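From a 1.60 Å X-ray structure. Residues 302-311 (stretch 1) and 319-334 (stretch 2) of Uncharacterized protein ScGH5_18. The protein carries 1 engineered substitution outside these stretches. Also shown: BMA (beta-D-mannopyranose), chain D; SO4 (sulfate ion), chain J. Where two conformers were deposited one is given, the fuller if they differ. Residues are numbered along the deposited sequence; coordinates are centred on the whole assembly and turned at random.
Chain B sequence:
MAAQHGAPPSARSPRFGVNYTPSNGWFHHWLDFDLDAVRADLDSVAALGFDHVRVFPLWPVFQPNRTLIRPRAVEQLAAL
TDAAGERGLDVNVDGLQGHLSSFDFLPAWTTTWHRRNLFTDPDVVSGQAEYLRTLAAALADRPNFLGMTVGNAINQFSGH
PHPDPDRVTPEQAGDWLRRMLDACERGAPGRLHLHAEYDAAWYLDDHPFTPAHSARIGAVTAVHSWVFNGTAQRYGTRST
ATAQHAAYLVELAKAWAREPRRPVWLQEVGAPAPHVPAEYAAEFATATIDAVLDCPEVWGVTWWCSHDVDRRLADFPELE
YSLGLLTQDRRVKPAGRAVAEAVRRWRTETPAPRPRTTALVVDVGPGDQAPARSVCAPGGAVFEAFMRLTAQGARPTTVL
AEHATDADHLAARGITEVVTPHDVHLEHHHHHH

Stretch 1, residues 302-311: TWWCSHDVDR
Stretch 2 (319-334) LEYSLGLLTQDRRVKP

Stretch 1 enters as a strand at Thr302, which does not reach stretch 2. The CA-to-CB bond of Trp303 (phi/psi -75/138, chi1 t, chi2 -90°) points toward it: Leu325 CD2 lies 3.7 Å from the centroid of the Trp303 five-membered ring and 25° off its normal, a CH-pi contact over the face. At the ring edge, one water accepts from Trp303 NE1 (2.9 Å) and lies 2.8 Å from Leu323 O. Trp304 (chi1 t, chi2 -74°) packs its CD1 3.6 Å from Leu323 CD1 and sets one ring face over mannose C3, while Glu320 OE1 accepts from mannose O4 at 2.5 Å.

A cis peptide precedes Cys305 (-144/-177, chi1 p). Its N donates to Leu323 O (2.9 Å, 155°), and its O accepts from Leu325 N (2.9 Å, 146°). Ser306 turns the chain (-69/-48); its CA-to-CB bond points away, yet Ser306 O accepts from Leu326 N at 2.9 Å.

His307 returns to extended geometry (-131/141, chi1 m, chi2 85°) and forms a single beta bridge with Leu326, CA to CA 4.8 Å. Leu326 CD1 covers one imidazole face, 4.2 Å from the centroid. Gly324 CA is 3.7 Å from His307 C; an ideal CB there would sit 2.2 Å from Asp308 N, a clash.

The CA-to-CB bond of Asp308 (-55/152, chi1 m, chi2 -18°) points toward stretch 2. Its N donates to Leu326 O (2.9 Å), and its O accepts from Gln328 NE2 (2.8 Å). OD1 of Asp308 gathers Gly324 N (2.9 Å) and, in a salt bridge, Lys333 NZ (2.8 Å), which also donates to Gly324 O (2.8 Å).

Val309 (-87/138, chi1 t) donates from N to Tyr321 O (2.9 Å, 147°). Beyond Asp310 (-63/123, chi1 t), Arg311 (-73/-5, chi1 m) lays a guanidinium face over Tyr321 CB, and its NH2 makes a weak bond to Ser322 OG (2.7 Å, 128°).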

ATOM      1  N   THR B 302     -12.331 -22.867 -13.072  1.00 20.65           N
ATOM      2  CA  THR B 302     -12.377 -21.414 -13.137  1.00 21.01           C
ATOM      3  C   THR B 302     -11.080 -20.935 -13.774  1.00 20.18           C
ATOM      4  O   THR B 302     -10.014 -21.007 -13.155  1.00 22.72           O
ATOM      5  CB  THR B 302     -12.602 -20.813 -11.747  1.00 20.61           C
ATOM      6  OG1 THR B 302     -13.713 -21.485 -11.118  1.00 22.70           O
ATOM      7  CG2 THR B 302     -12.915 -19.331 -11.847  1.00 24.24           C
ATOM      8  N   TRP B 303     -11.161 -20.502 -15.033  1.00 18.99           N
ATOM      9  CA  TRP B 303      -9.981 -20.140 -15.796  1.00 17.87           C
ATOM     10  C   TRP B 303      -9.427 -18.797 -15.338  1.00 20.90           C
ATOM     11  O   TRP B 303     -10.181 -17.863 -15.053  1.00 21.23           O
ATOM     12  CB  TRP B 303     -10.303 -20.085 -17.299  1.00 20.46           C
ATOM     13  CG  TRP B 303      -9.063 -20.186 -18.105  1.00 22.42           C
ATOM     14  CD1 TRP B 303      -8.275 -19.158 -18.543  1.00 20.50           C
ATOM     15  CD2 TRP B 303      -8.421 -21.393 -18.531  1.00 21.08           C
ATOM     16  NE1 TRP B 303      -7.191 -19.657 -19.235  1.00 21.35           N
ATOM     17  CE2 TRP B 303      -7.257 -21.027 -19.228  1.00 22.35           C
ATOM     18  CE3 TRP B 303      -8.722 -22.755 -18.386  1.00 24.55           C
ATOM     19  CZ2 TRP B 303      -6.398 -21.968 -19.779  1.00 26.51           C
ATOM     20  CZ3 TRP B 303      -7.858 -23.685 -18.932  1.00 24.44           C
ATOM     21  CH2 TRP B 303      -6.719 -23.289 -19.614  1.00 26.06           C
ATOM     22  N   TRP B 304      -8.098 -18.716 -15.237  1.00 20.83           N
ATOM     23  CA  TRP B 304      -7.403 -17.446 -15.030  1.00 19.58           C
ATOM     24  C   TRP B 304      -6.818 -17.039 -16.371  1.00 19.37           C
ATOM     25  O   TRP B 304      -5.856 -17.658 -16.829  1.00 20.30           O
ATOM     26  CB  TRP B 304      -6.277 -17.562 -14.006  1.00 21.53           C
ATOM     27  CG  TRP B 304      -5.709 -16.204 -13.701  1.00 19.64           C
ATOM     28  CD1 TRP B 304      -4.895 -15.448 -14.500  1.00 20.91           C
ATOM     29  CD2 TRP B 304      -5.963 -15.414 -12.528  1.00 19.63           C
ATOM     30  NE1 TRP B 304      -4.628 -14.241 -13.897  1.00 19.14           N
ATOM     31  CE2 TRP B 304      -5.266 -14.201 -12.681  1.00 19.46           C
ATOM     32  CE3 TRP B 304      -6.699 -15.626 -11.357  1.00 16.92           C
ATOM     33  CZ2 TRP B 304      -5.304 -13.201 -11.720  1.00 21.10           C
ATOM     34  CZ3 TRP B 304      -6.727 -14.633 -10.406  1.00 20.03           C
ATOM     35  CH2 TRP B 304      -6.035 -13.440 -10.585  1.00 22.34           C
ATOM     36  N   CYS B 305      -7.349 -15.979 -16.983  1.00 19.66           N
ATOM     37  CA  CYS B 305      -8.349 -15.087 -16.416  1.00 21.15           C
ATOM     38  C   CYS B 305      -9.283 -14.649 -17.542  1.00 18.02           C
ATOM     39  O   CYS B 305      -9.130 -15.086 -18.689  1.00 18.42           O
ATOM     40  CB  CYS B 305      -7.684 -13.877 -15.764  1.00 21.27           C
ATOM     41  SG  CYS B 305      -6.446 -13.082 -16.832  1.00 20.47           S
ATOM     42  N   SER B 306     -10.243 -13.781 -17.224  1.00 21.21           N
ATOM     43  CA  SER B 306     -11.225 -13.392 -18.233  1.00 20.60           C
ATOM     44  C   SER B 306     -10.580 -12.539 -19.322  1.00 18.26           C
ATOM     45  O   SER B 306     -10.756 -12.807 -20.523  1.00 20.12           O
ATOM     46  CB  SER B 306     -12.392 -12.660 -17.565  1.00 22.37           C
ATOM     47  OG  SER B 306     -11.985 -11.430 -16.989  1.00 18.26           O
ATOM     48  N   HIS B 307      -9.798 -11.528 -18.924  1.00 21.51           N
ATOM     49  CA  HIS B 307      -9.302 -10.518 -19.846  1.00 21.43           C
ATOM     50  C   HIS B 307      -7.807 -10.305 -19.683  1.00 21.44           C
ATOM     51  O   HIS B 307      -7.278 -10.314 -18.566  1.00 20.03           O
ATOM     52  CB  HIS B 307     -10.038  -9.194 -19.643  1.00 19.25           C
ATOM     53  CG  HIS B 307     -11.481  -9.248 -20.037  1.00 19.99           C
ATOM     54  ND1 HIS B 307     -12.470  -9.695 -19.186  1.00 19.83           N
ATOM     55  CD2 HIS B 307     -12.097  -8.943 -21.204  1.00 21.09           C
ATOM     56  CE1 HIS B 307     -13.636  -9.645 -19.807  1.00 20.76           C
ATOM     57  NE2 HIS B 307     -13.436  -9.201 -21.035  1.00 22.34           N
ATOM     58  N   ASP B 308      -7.140 -10.108 -20.813  1.00 20.21           N
ATOM     59  CA  ASP B 308      -5.746  -9.698 -20.817  1.00 19.02           C
ATOM     60  C   ASP B 308      -5.564  -8.436 -19.990  1.00 22.62           C
ATOM     61  O   ASP B 308      -6.474  -7.606 -19.868  1.00 22.61           O
ATOM     62  CB  ASP B 308      -5.273  -9.408 -22.246  1.00 20.07           C
ATOM     63  CG  ASP B 308      -5.007 -10.667 -23.070  1.00 21.11           C
ATOM     64  OD1 ASP B 308      -4.847 -11.767 -22.497  1.00 24.72           O
ATOM     65  OD2 ASP B 308      -4.959 -10.529 -24.307  1.00 23.70           O
ATOM     66  N   VAL B 309      -4.350  -8.280 -19.437  1.00 19.73           N
ATOM     67  CA  VAL B 309      -3.970  -7.077 -18.697  1.00 20.77           C
ATOM     68  C   VAL B 309      -3.438  -6.042 -19.676  1.00 22.55           C
ATOM     69  O   VAL B 309      -2.696  -6.372 -20.614  1.00 23.08           O
ATOM     70  CB  VAL B 309      -2.925  -7.408 -17.614  1.00 24.07           C
ATOM     71  CG1 VAL B 309      -2.579  -6.153 -16.792  1.00 21.00           C
ATOM     72  CG2 VAL B 309      -3.447  -8.519 -16.704  1.00 21.75           C
ATOM     73  N   ASP B 310      -3.837  -4.786 -19.476  1.00 24.62           N
ATOM     74  CA  ASP B 310      -3.380  -3.708 -20.345  1.00 26.82           C
ATOM     75  C   ASP B 310      -1.869  -3.547 -20.227  1.00 27.16           C
ATOM     76  O   ASP B 310      -1.346  -3.333 -19.129  1.00 25.10           O
ATOM     77  CB  ASP B 310      -4.097  -2.408 -19.970  1.00 32.92           C
ATOM     78  CG  ASP B 310      -3.822  -1.274 -20.954  1.00 36.39           C
ATOM     79  OD1 ASP B 310      -2.938  -1.415 -21.821  1.00 39.97           O
ATOM     80  OD2 ASP B 310      -4.494  -0.230 -20.851  1.00 48.74           O
ATOM     81  N   ARG B 311      -1.161  -3.652 -21.357  1.00 27.47           N
ATOM     82  CA  ARG B 311       0.294  -3.526 -21.306  1.00 26.80           C
ATOM     83  C   ARG B 311       0.754  -2.093 -21.075  1.00 27.28           C
ATOM     84  O   ARG B 311       1.958  -1.865 -20.915  1.00 34.87           O
ATOM     85  CB  ARG B 311       0.923  -4.087 -22.587  1.00 30.82           C
ATOM     86  CG  ARG B 311       0.886  -5.599 -22.618  1.00 33.83           C
ATOM     87  CD  ARG B 311       1.619  -6.202 -23.814  1.00 37.45           C
ATOM     88  NE  ARG B 311       1.289  -7.620 -23.914  1.00 33.25           N
ATOM     89  CZ  ARG B 311       2.037  -8.596 -23.406  1.00 31.30           C
ATOM     90  NH1 ARG B 311       3.175  -8.314 -22.780  1.00 30.74           N
ATOM     91  NH2 ARG B 311       1.652  -9.853 -23.535  1.00 40.21           N
ATOM     92  N   LEU B 319       4.410 -12.877 -18.336  1.00 21.73           N
ATOM     93  CA  LEU B 319       3.363 -13.884 -18.500  1.00 24.31           C
ATOM     94  C   LEU B 319       1.970 -13.366 -18.136  1.00 27.15           C
ATOM     95  O   LEU B 319       0.979 -13.809 -18.723  1.00 27.81           O
ATOM     96  CB  LEU B 319       3.697 -15.131 -17.674  1.00 26.21           C
ATOM     97  CG  LEU B 319       3.655 -15.114 -16.139  1.00 33.86           C
ATOM     98  CD1 LEU B 319       2.256 -15.430 -15.597  1.00 24.87           C
ATOM     99  CD2 LEU B 319       4.667 -16.109 -15.591  1.00 41.35           C
ATOM    100  N   GLU B 320       1.866 -12.425 -17.185  1.00 19.56           N
ATOM    101  CA  GLU B 320       0.547 -12.052 -16.675  1.00 18.47           C
ATOM    102  C   GLU B 320      -0.317 -11.373 -17.732  1.00 20.09           C
ATOM    103  O   GLU B 320      -1.550 -11.478 -17.684  1.00 20.34           O
ATOM    104  CB  GLU B 320       0.691 -11.106 -15.476  1.00 20.34           C
ATOM    105  CG  GLU B 320       1.445 -11.682 -14.285  1.00 19.05           C
ATOM    106  CD  GLU B 320       0.610 -12.629 -13.443  1.00 20.62           C
ATOM    107  OE1 GLU B 320      -0.595 -12.786 -13.718  1.00 24.28           O
ATOM    108  OE2 GLU B 320       1.170 -13.227 -12.498  1.00 24.61           O
ATOM    109  N   TYR B 321       0.301 -10.658 -18.672  1.00 22.76           N
ATOM    110  CA  TYR B 321      -0.477  -9.788 -19.546  1.00 23.34           C
ATOM    111  C   TYR B 321      -1.401 -10.573 -20.469  1.00 23.49           C
ATOM    112  O   TYR B 321      -2.499 -10.105 -20.777  1.00 25.31           O
ATOM    113  CB  TYR B 321       0.447  -8.904 -20.384  1.00 22.02           C
ATOM    114  CG  TYR B 321       1.192  -7.856 -19.582  1.00 22.59           C
ATOM    115  CD1 TYR B 321       0.552  -6.695 -19.144  1.00 20.79           C
ATOM    116  CD2 TYR B 321       2.531  -8.023 -19.284  1.00 23.64           C
ATOM    117  CE1 TYR B 321       1.232  -5.740 -18.434  1.00 21.14           C
ATOM    118  CE2 TYR B 321       3.213  -7.084 -18.554  1.00 24.29           C
ATOM    119  CZ  TYR B 321       2.566  -5.944 -18.143  1.00 22.67           C
ATOM    120  OH  TYR B 321       3.258  -5.001 -17.425  1.00 21.97           O
ATOM    121  N   SER B 322      -0.989 -11.753 -20.925  0.62 20.91           N
ATOM    122  CA  SER B 322      -1.759 -12.478 -21.928  0.62 21.54           C
ATOM    123  C   SER B 322      -2.418 -13.738 -21.371  0.62 22.09           C
ATOM    124  O   SER B 322      -2.601 -14.719 -22.098  0.62 25.95           O
ATOM    125  CB  SER B 322      -0.873 -12.812 -23.126  0.62 28.61           C
ATOM    126  OG  SER B 322      -0.410 -11.620 -23.741  0.62 29.65           O
ATOM    127  N   LEU B 323      -2.792 -13.723 -20.088  1.00 20.87           N
ATOM    128  CA  LEU B 323      -3.520 -14.833 -19.480  1.00 21.36           C
ATOM    129  C   LEU B 323      -5.016 -14.819 -19.795  1.00 21.67           C
ATOM    130  O   LEU B 323      -5.721 -15.752 -19.405  1.00 22.43           O
ATOM    131  CB  LEU B 323      -3.309 -14.838 -17.958  1.00 21.88           C
ATOM    132  CG  LEU B 323      -1.912 -15.357 -17.590  1.00 26.13           C
ATOM    133  CD1 LEU B 323      -1.658 -15.357 -16.097  1.00 23.66           C
ATOM    134  CD2 LEU B 323      -1.713 -16.761 -18.162  1.00 26.53           C
ATOM    135  N   GLY B 324      -5.522 -13.802 -20.484  1.00 20.50           N
ATOM    136  CA  GLY B 324      -6.957 -13.719 -20.704  1.00 20.07           C
ATOM    137  C   GLY B 324      -7.455 -14.715 -21.738  1.00 20.18           C
ATOM    138  O   GLY B 324      -6.720 -15.166 -22.619  1.00 23.19           O
ATOM    139  N   LEU B 325      -8.732 -15.087 -21.595  1.00 20.49           N
ATOM    140  CA  LEU B 325      -9.460 -15.739 -22.673  1.00 22.31           C
ATOM    141  C   LEU B 325      -9.974 -14.726 -23.679  1.00 22.36           C
ATOM    142  O   LEU B 325     -10.307 -15.098 -24.812  1.00 23.07           O
ATOM    143  CB  LEU B 325     -10.633 -16.538 -22.099  1.00 22.28           C
ATOM    144  CG  LEU B 325     -10.277 -17.673 -21.141  1.00 22.54           C
ATOM    145  CD1 LEU B 325     -11.542 -18.353 -20.621  1.00 23.29           C
ATOM    146  CD2 LEU B 325      -9.344 -18.684 -21.810  1.00 27.01           C
ATOM    147  N   LEU B 326     -10.040 -13.459 -23.273  1.00 21.05           N
ATOM    148  CA  LEU B 326     -10.478 -12.350 -24.104  1.00 24.18           C
ATOM    149  C   LEU B 326      -9.393 -11.277 -24.115  1.00 25.89           C
ATOM    150  O   LEU B 326      -8.663 -11.097 -23.134  1.00 24.38           O
ATOM    151  CB  LEU B 326     -11.801 -11.769 -23.574  1.00 21.95           C
ATOM    152  CG  LEU B 326     -12.958 -12.773 -23.633  1.00 21.83           C
ATOM    153  CD1 LEU B 326     -13.804 -12.727 -22.362  1.00 24.99           C
ATOM    154  CD2 LEU B 326     -13.797 -12.496 -24.864  1.00 23.79           C
ATOM    155  N   THR B 327      -9.307 -10.547 -25.224  1.00 25.50           N
ATOM    156  CA  THR B 327      -8.356  -9.453 -25.323  1.00 28.17           C
ATOM    157  C   THR B 327      -8.831  -8.247 -24.508  1.00 28.86           C
ATOM    158  O   THR B 327      -9.925  -8.226 -23.931  1.00 28.36           O
ATOM    159  CB  THR B 327      -8.161  -9.031 -26.778  1.00 24.79           C
ATOM    160  OG1 THR B 327      -9.371  -8.444 -27.260  1.00 28.90           O
ATOM    161  CG2 THR B 327      -7.775 -10.211 -27.653  1.00 28.01           C
ATOM    162  N   GLN B 328      -7.977  -7.223 -24.486  1.00 29.06           N
ATOM    163  CA  GLN B 328      -8.307  -5.956 -23.845  1.00 30.68           C
ATOM    164  C   GLN B 328      -9.560  -5.327 -24.440  1.00 30.58           C
ATOM    165  O   GLN B 328     -10.355  -4.713 -23.719  1.00 36.09           O
ATOM    166  CB  GLN B 328      -7.125  -5.003 -23.978  1.00 26.70           C
ATOM    167  CG  GLN B 328      -6.239  -5.053 -22.785  1.00 28.09           C
ATOM    168  CD  GLN B 328      -6.844  -4.305 -21.635  1.00 32.41           C
ATOM    169  OE1 GLN B 328      -7.199  -3.132 -21.766  1.00 38.43           O
ATOM    170  NE2 GLN B 328      -6.983  -4.977 -20.495  1.00 30.93           N
ATOM    171  N   ASP B 329      -9.743  -5.441 -25.755  1.00 30.52           N
ATOM    172  CA  ASP B 329     -10.947  -4.930 -26.391  1.00 38.19           C
ATOM    173  C   ASP B 329     -12.052  -5.975 -26.473  1.00 30.17           C
ATOM    174  O   ASP B 329     -12.950  -5.838 -27.305  1.00 33.68           O
ATOM    175  CB  ASP B 329     -10.630  -4.375 -27.784  1.00 57.97           C
ATOM    176  CG  ASP B 329      -9.605  -5.202 -28.529  1.00 71.77           C
ATOM    177  OD1 ASP B 329      -9.833  -6.415 -28.714  1.00 75.12           O
ATOM    178  OD2 ASP B 329      -8.568  -4.638 -28.939  1.00 76.80           O
ATOM    179  N   ARG B 330     -11.985  -7.020 -25.637  1.00 31.50           N
ATOM    180  CA  ARG B 330     -13.063  -7.993 -25.435  1.00 31.43           C
ATOM    181  C   ARG B 330     -13.292  -8.885 -26.653  1.00 28.80           C
ATOM    182  O   ARG B 330     -14.423  -9.280 -26.942  1.00 32.52           O
ATOM    183  CB  ARG B 330     -14.371  -7.304 -25.029  1.00 27.30           C
ATOM    184  CG  ARG B 330     -14.217  -6.434 -23.778  1.00 27.87           C
ATOM    185  CD  ARG B 330     -15.528  -5.777 -23.403  1.00 26.91           C
ATOM    186  NE  ARG B 330     -15.394  -4.879 -22.264  1.00 28.38           N
ATOM    187  CZ  ARG B 330     -15.381  -3.553 -22.347  1.00 33.11           C
ATOM    188  NH1 ARG B 330     -15.494  -2.952 -23.526  1.00 34.99           N
ATOM    189  NH2 ARG B 330     -15.271  -2.823 -21.245  1.00 30.83           N
ATOM    190  N   ARG B 331     -12.229  -9.231 -27.370  1.00 31.54           N
ATOM    191  CA  ARG B 331     -12.338 -10.172 -28.473  1.00 32.84           C
ATOM    192  C   ARG B 331     -11.886 -11.553 -28.012  1.00 27.44           C
ATOM    193  O   ARG B 331     -10.958 -11.677 -27.209  1.00 26.34           O
ATOM    194  CB  ARG B 331     -11.523  -9.704 -29.679  1.00 35.63           C
ATOM    195  CG  ARG B 331     -11.872  -8.293 -30.110  1.00 45.55           C
ATOM    196  CD  ARG B 331     -11.587  -8.057 -31.582  1.00 54.31           C
ATOM    197  NE  ARG B 331     -12.818  -8.032 -32.368  1.00 69.37           N
ATOM    198  CZ  ARG B 331     -13.221  -9.020 -33.162  1.00 77.63           C
ATOM    199  NH1 ARG B 331     -12.486 -10.116 -33.285  1.00 80.68           N
ATOM    200  NH2 ARG B 331     -14.358  -8.912 -33.837  1.00 80.93           N
ATOM    201  N   VAL B 332     -12.570 -12.584 -28.503  1.00 28.63           N
ATOM    202  CA  VAL B 332     -12.278 -13.948 -28.079  1.00 27.90           C
ATOM    203  C   VAL B 332     -10.944 -14.389 -28.663  1.00 30.88           C
ATOM    204  O   VAL B 332     -10.726 -14.323 -29.883  1.00 33.27           O
ATOM    205  CB  VAL B 332     -13.410 -14.898 -28.495  1.00 34.70           C
ATOM    206  CG1 VAL B 332     -13.133 -16.313 -27.987  1.00 27.24           C
ATOM    207  CG2 VAL B 332     -14.740 -14.383 -27.959  1.00 33.04           C
ATOM    208  N   LYS B 333     -10.061 -14.853 -27.802  1.00 24.30           N
ATOM    209  CA  LYS B 333      -8.748 -15.376 -28.139  1.00 25.27           C
ATOM    210  C   LYS B 333      -8.855 -16.866 -28.429  1.00 26.02           C
ATOM    211  O   LYS B 333      -9.845 -17.509 -28.059  1.00 28.26           O
ATOM    212  CB  LYS B 333      -7.776 -15.128 -26.979  1.00 25.83           C
ATOM    213  CG  LYS B 333      -7.528 -13.666 -26.678  1.00 26.11           C
ATOM    214  CD  LYS B 333      -6.758 -13.472 -25.364  1.00 23.95           C
ATOM    215  CE  LYS B 333      -5.349 -14.030 -25.444  1.00 24.12           C
ATOM    216  NZ  LYS B 333      -4.635 -14.010 -24.132  1.00 23.65           N
ATOM    217  N   PRO B 334      -7.849 -17.453 -29.088  1.00 25.83           N
ATOM    218  CA  PRO B 334      -7.904 -18.901 -29.359  1.00 30.08           C
ATOM    219  C   PRO B 334      -8.203 -19.750 -28.133  1.00 26.66           C
ATOM    220  O   PRO B 334      -9.013 -20.679 -28.227  1.00 27.65           O
ATOM    221  CB  PRO B 334      -6.514 -19.187 -29.945  1.00 27.50           C
ATOM    222  CG  PRO B 334      -6.172 -17.922 -30.663  1.00 29.24           C
ATOM    223  CD  PRO B 334      -6.683 -16.826 -29.741  1.00 26.85           C
TER
HETATM  224  C1  BMA D   2      -1.797 -16.835  -9.151  1.00 29.52           C
HETATM  225  C2  BMA D   2      -2.973 -15.806  -9.132  1.00 34.24           C
HETATM  226  C3  BMA D   2      -2.439 -14.448  -9.540  1.00 23.19           C
HETATM  227  C4  BMA D   2      -1.527 -14.578 -10.836  1.00 19.39           C
HETATM  228  C5  BMA D   2      -1.617 -16.003 -11.451  1.00 24.61           C
HETATM  229  C6  BMA D   2      -0.689 -16.212 -12.628  1.00 17.73           C
HETATM  230  O2  BMA D   2      -3.566 -15.707  -7.846  1.00 26.54           O
HETATM  231  O3  BMA D   2      -1.766 -13.806  -8.429  1.00 29.37           O
HETATM  232  O4  BMA D   2      -1.967 -13.634 -11.773  1.00 21.43           O
HETATM  233  O5  BMA D   2      -1.221 -16.980 -10.470  1.00 27.47           O
HETATM  234  O6  BMA D   2       0.664 -16.022 -12.148  1.00 27.13           O
HETATM  235  S   SO4 J 605     -14.898   0.526 -21.954  1.00 91.42           S
HETATM  236  O1  SO4 J 605     -14.996   1.889 -21.438  1.00 92.29           O
HETATM  237  O2  SO4 J 605     -16.219  -0.095 -21.923  1.00 92.00           O
HETATM  238  O3  SO4 J 605     -14.404   0.556 -23.328  1.00 91.02           O
HETATM  239  O4  SO4 J 605     -13.971  -0.242 -21.124  1.00 91.40           O
HETATM  240  O   HOH W   1      -4.595 -18.303 -19.501  1.00 24.34           O
HETATM  241  O   HOH W   2      -2.830 -12.107 -15.162  1.00 18.80           O
HETATM  242  O   HOH W   3      -5.165  -7.883 -25.127  1.00 23.56           O
HETATM  243  O   HOH W   4      -2.799 -11.071 -25.725  1.00 29.79           O